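PDB 5JY1: putative short-chain dehydrogenase/reductase from Burkholderia xenovorans, which binds NAD and belongs to the short-chain dehydrogenase/reductase family, so it probably catalyses a nicotinamide-dependent oxidation or reduction. Local coordinates for the interface of chains A and B. Sequence-based numbering; all coordinates share one arbitrary frame. Chains: chain A/B, Putative short-chain dehydrogenase/reductase.

Contact 1: the interface of chains A and B. Residues chain A 107-109, 159, 269; chain B 181-182, 184.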
# COMPACT_ATOMS: atom_id res chain seq x y z
N LEU A 107 26.17 -6.90 -2.42
CA LEU A 107 25.04 -7.70 -2.89
C LEU A 107 24.49 -8.57 -1.77
O LEU A 107 25.20 -8.94 -0.83
CB LEU A 107 25.48 -8.58 -4.07
CG LEU A 107 25.98 -7.82 -5.30
CD1 LEU A 107 26.67 -8.78 -6.24
CD2 LEU A 107 24.82 -7.13 -6.00
N LEU A 108 23.20 -8.91 -1.89
CA LEU A 108 22.50 -9.59 -0.81
C LEU A 108 23.18 -10.90 -0.44
O LEU A 108 23.32 -11.21 0.76
CB LEU A 108 21.04 -9.85 -1.23
CG LEU A 108 20.15 -10.62 -0.25
CD1 LEU A 108 20.02 -9.89 1.07
CD2 LEU A 108 18.79 -10.87 -0.90
N GLU A 109 23.61 -11.68 -1.43
CA GLU A 109 24.31 -12.93 -1.14
C GLU A 109 25.69 -12.71 -0.54
O GLU A 109 26.29 -13.66 -0.03
CB GLU A 109 24.41 -13.81 -2.40
CG GLU A 109 25.31 -13.26 -3.51
CD GLU A 109 24.56 -12.38 -4.50
OE1 GLU A 109 25.04 -12.22 -5.64
OE2 GLU A 109 23.48 -11.86 -4.16
N TRP A 159 18.95 -2.10 -3.99
CA TRP A 159 20.15 -2.92 -4.10
C TRP A 159 21.17 -2.54 -3.03
O TRP A 159 21.30 -1.37 -2.65
CB TRP A 159 20.81 -2.73 -5.47
CG TRP A 159 20.09 -3.32 -6.65
CD1 TRP A 159 18.95 -2.85 -7.24
CD2 TRP A 159 20.51 -4.44 -7.43
NE1 TRP A 159 18.62 -3.63 -8.32
CE2 TRP A 159 19.56 -4.62 -8.46
CE3 TRP A 159 21.60 -5.33 -7.36
CZ2 TRP A 159 19.66 -5.64 -9.41
CZ3 TRP A 159 21.69 -6.35 -8.30
CH2 TRP A 159 20.73 -6.49 -9.32
N ILE A 269 26.56 -4.27 -12.84
CA ILE A 269 25.74 -5.47 -12.76
C ILE A 269 24.88 -5.56 -14.02
O ILE A 269 24.10 -4.64 -14.30
CB ILE A 269 24.87 -5.47 -11.49
CG1 ILE A 269 25.73 -5.42 -10.23
CG2 ILE A 269 23.93 -6.67 -11.48
CD1 ILE A 269 26.60 -6.64 -10.03
N GLU B 181 17.27 -7.91 -6.47
CA GLU B 181 18.63 -8.28 -6.85
C GLU B 181 18.73 -9.58 -7.64
O GLU B 181 19.59 -9.71 -8.52
CB GLU B 181 19.52 -8.38 -5.60
CG GLU B 181 19.58 -7.09 -4.77
CD GLU B 181 20.79 -7.06 -3.85
OE1 GLU B 181 21.74 -7.84 -4.09
OE2 GLU B 181 20.79 -6.26 -2.90
N TRP B 182 17.91 -10.57 -7.32
CA TRP B 182 18.11 -11.91 -7.85
C TRP B 182 17.31 -12.17 -9.12
O TRP B 182 17.46 -13.25 -9.72
CB TRP B 182 17.79 -12.94 -6.78
CG TRP B 182 18.78 -12.95 -5.62
CD1 TRP B 182 19.97 -12.26 -5.54
CD2 TRP B 182 18.66 -13.68 -4.39
NE1 TRP B 182 20.59 -12.52 -4.33
CE2 TRP B 182 19.81 -13.39 -3.61
CE3 TRP B 182 17.69 -14.55 -3.88
CZ2 TRP B 182 20.01 -13.96 -2.35
CZ3 TRP B 182 17.90 -15.11 -2.62
CH2 TRP B 182 19.05 -14.81 -1.88
N ARG B 184 18.02 -11.00 -11.85
CA ARG B 184 18.97 -11.14 -12.95
C ARG B 184 19.33 -12.59 -13.21
O ARG B 184 19.84 -12.91 -14.28
CB ARG B 184 20.25 -10.32 -12.68
CG ARG B 184 21.16 -10.84 -11.54
CD ARG B 184 22.29 -9.83 -11.31
NE ARG B 184 23.40 -10.31 -10.47
CZ ARG B 184 23.38 -10.31 -9.14
NH1 ARG B 184 22.29 -9.92 -8.50
NH2 ARG B 184 24.43 -10.73 -8.46
O HOH W 1 22.57 -9.91 -5.83

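Contact 2: the interface of chains A and B. Residues chain A 270-274; chain B 183-186.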
# COMPACT_ATOMS: atom_id res chain seq x y z
N LYS A 270 25.01 -6.66 -14.77
CA LYS A 270 24.19 -6.85 -15.95
C LYS A 270 22.75 -7.14 -15.54
O LYS A 270 22.51 -8.00 -14.69
CB LYS A 270 24.74 -7.99 -16.80
CG LYS A 270 24.18 -8.04 -18.22
CD LYS A 270 24.88 -9.09 -19.07
CE LYS A 270 24.29 -9.13 -20.47
NZ LYS A 270 24.80 -10.29 -21.26
N PRO A 271 21.76 -6.42 -16.09
CA PRO A 271 20.37 -6.64 -15.67
C PRO A 271 19.85 -8.06 -15.90
O PRO A 271 18.95 -8.49 -15.16
CB PRO A 271 19.58 -5.61 -16.49
CG PRO A 271 20.55 -4.99 -17.44
CD PRO A 271 21.90 -5.15 -16.82
N ARG A 272 20.36 -8.78 -16.89
CA ARG A 272 19.86 -10.12 -17.21
C ARG A 272 21.03 -11.07 -17.42
O ARG A 272 21.81 -10.90 -18.35
CB ARG A 272 18.97 -10.08 -18.46
CG ARG A 272 18.55 -11.46 -18.95
CD ARG A 272 17.46 -11.39 -20.01
NE ARG A 272 17.16 -12.72 -20.55
CZ ARG A 272 16.27 -12.95 -21.52
NH1 ARG A 272 16.07 -14.18 -21.96
NH2 ARG A 272 15.59 -11.94 -22.05
N GLU A 273 21.13 -12.09 -16.56
CA GLU A 273 22.18 -13.10 -16.66
C GLU A 273 21.61 -14.48 -16.94
O GLU A 273 22.21 -15.49 -16.58
CB GLU A 273 23.04 -13.12 -15.39
CG GLU A 273 23.72 -11.79 -15.07
CD GLU A 273 24.87 -11.94 -14.08
OE1 GLU A 273 25.60 -12.95 -14.16
OE2 GLU A 273 25.03 -11.05 -13.22
N TYR A 274 20.45 -14.55 -17.59
CA TYR A 274 19.84 -15.84 -17.92
C TYR A 274 19.33 -15.85 -19.35
O TYR A 274 19.15 -14.81 -19.97
CB TYR A 274 18.70 -16.17 -16.96
CG TYR A 274 17.52 -15.22 -17.06
CD1 TYR A 274 17.48 -14.07 -16.29
CD2 TYR A 274 16.45 -15.48 -17.91
CE1 TYR A 274 16.41 -13.20 -16.37
CE2 TYR A 274 15.37 -14.61 -18.00
CZ TYR A 274 15.36 -13.47 -17.23
OH TYR A 274 14.29 -12.60 -17.30
OXT TYR A 274 19.05 -16.92 -19.88
N GLY B 183 16.49 -11.22 -9.55
CA GLY B 183 15.82 -11.35 -10.83
C GLY B 183 16.79 -11.51 -11.99
O GLY B 183 16.44 -12.12 -13.01
N ARG B 184 18.02 -11.00 -11.85
CA ARG B 184 18.97 -11.14 -12.95
C ARG B 184 19.33 -12.59 -13.21
O ARG B 184 19.84 -12.91 -14.28
CB ARG B 184 20.25 -10.32 -12.68
CG ARG B 184 21.16 -10.84 -11.54
CD ARG B 184 22.29 -9.83 -11.31
NE ARG B 184 23.40 -10.31 -10.47
CZ ARG B 184 23.38 -10.31 -9.14
NH1 ARG B 184 22.29 -9.92 -8.50
NH2 ARG B 184 24.43 -10.73 -8.46
N PHE B 185 19.06 -13.48 -12.25
CA PHE B 185 19.28 -14.91 -12.41
C PHE B 185 17.99 -15.68 -12.66
O PHE B 185 18.01 -16.91 -12.60
CB PHE B 185 19.99 -15.48 -11.19
CG PHE B 185 21.32 -14.84 -10.90
CD1 PHE B 185 22.34 -14.90 -11.83
CD2 PHE B 185 21.55 -14.21 -9.68
CE1 PHE B 185 23.58 -14.32 -11.56
CE2 PHE B 185 22.78 -13.64 -9.41
CZ PHE B 185 23.80 -13.69 -10.35
N ASN B 186 16.88 -14.99 -12.94
CA ASN B 186 15.58 -15.65 -13.12
C ASN B 186 15.16 -16.36 -11.83
O ASN B 186 14.56 -17.44 -11.87
CB ASN B 186 15.59 -16.62 -14.30
CG ASN B 186 14.19 -17.07 -14.69
OD1 ASN B 186 13.22 -16.32 -14.57
ND2 ASN B 186 14.08 -18.33 -15.13

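Contact 1: the interface of chains A and B
One face of the A:Trp159 indole carries B:Glu181, whose CA lies 3.8 Å from the centroid of the six-membered ring of A:Trp159 in a CH-pi contact. The carboxylate of B:Glu181 is nearly parallel to this indole, 8° apart. A:Leu107 CD2 sits at the indole's edge. The second indole, B:Trp182, has A:Leu108 CD2 over one face, offset toward the rim and 3.6 Å from B:Trp182 CZ2. Water 1 lies at the edge of B:Trp182 and also in the plane of the B:Arg184 guanidinium.

A:Glu109 meets two side chains of chain B. Its chain bends at chi2 (-90°), which turns the carboxylate toward B:Trp182 and B:Arg184. A:Glu109 OE1 accepts a bent bond from B:Arg184 NH2 at 3.2 Å through its syn lone pair, a salt bridge. A:Glu109 OE2 takes B:Trp182 NE1 at 3.0 Å from above the carboxylate plane. B:Glu181 OE1 accepts the backbone N of A:Leu108 at 2.8 Å, from the syn side but tilted out of the carboxylate plane; the bond is nearly straight (165° at H). Water 1 joins A:Glu109 OE2 to B:Glu181 OE1 and may ease the closeness of the two acids. B:Arg184 NH1 bonds that water and, through a bent bond, B:Glu181 O (2.7 Å), which should limit rotation of the guanidinium.

The site lies where helix 162-182 of chain B runs into 3-10 helix 183-185. Chain A supplies 3-10 helix 108-110 and the loops holding A:Trp159 and A:Ile269.

Contact 2: the interface of chains A and B
The C-terminal loop of chain A, A:Lys270 to A:Tyr274, lies along 3-10 helix 183-185 of chain B and the following B:Asn186. This is a tail-exchange contact between two subunits of a short-chain dehydrogenase/reductase. The tail of one chain reaches over to its neighbour.

The backbone N of A:Glu273 donates to B:Arg184 O at 2.7 Å. The side chain of A:Glu273 then runs alongside that of B:Arg184, pointing the same way. A:Glu273 CG is anti to the carbonyl carbon (chi1 -59°), and the chain is extended beyond it. This carries A:Glu273 OE2 to B:Arg184 NE at 3.3 Å, a salt bridge with a bent hydrogen bond. The acceptor lies in the guanidinium plane, but NE approaches from above the carboxylate plane. A:Glu273 CD also packs against B:Phe185 CE1 at 3.7 Å, with the carboxylate and ring planes steeply inclined. Within chain B, B:Phe185 CE2 lies over the centre of the guanidinium face of B:Arg184. The aliphatic CG of the same arginine sits over the face of B:Phe185. This packing may steady the arginine as it meets A:Glu273.

A:Tyr274, the last residue, is held between two groups. B:Asn186 CB lies over one face, 3.7 Å from the ring centroid of A:Tyr274, in a CH-pi contact. A:Arg272 NE lies over the opposite face, toward the rim. A:Arg272 NE also donates to A:Tyr274 O, in the terminal carboxylate, at 2.9 Å. A:Tyr274 CD1 rests 3.3 Å from B:Arg184 O.

Contact 1 and contact 2 are neighbours, with the centres of their C-alpha atoms about 9 Å apart. B:Arg184 belongs to both. Its guanidinium NH1 and NH2 are used in contact 1, while its NE and backbone carbonyl are used in contact 2, so one residue couples the two patches. In chain A, A:Ile269 of contact 1 leads directly into the tail of contact 2. The interface is two-fold symmetric, so each patch has a twin with the chains exchanged, and each subunit extends its C-terminus to the other. The deposited assembly holds four copies, and this pairing may contribute to a biological tetramer.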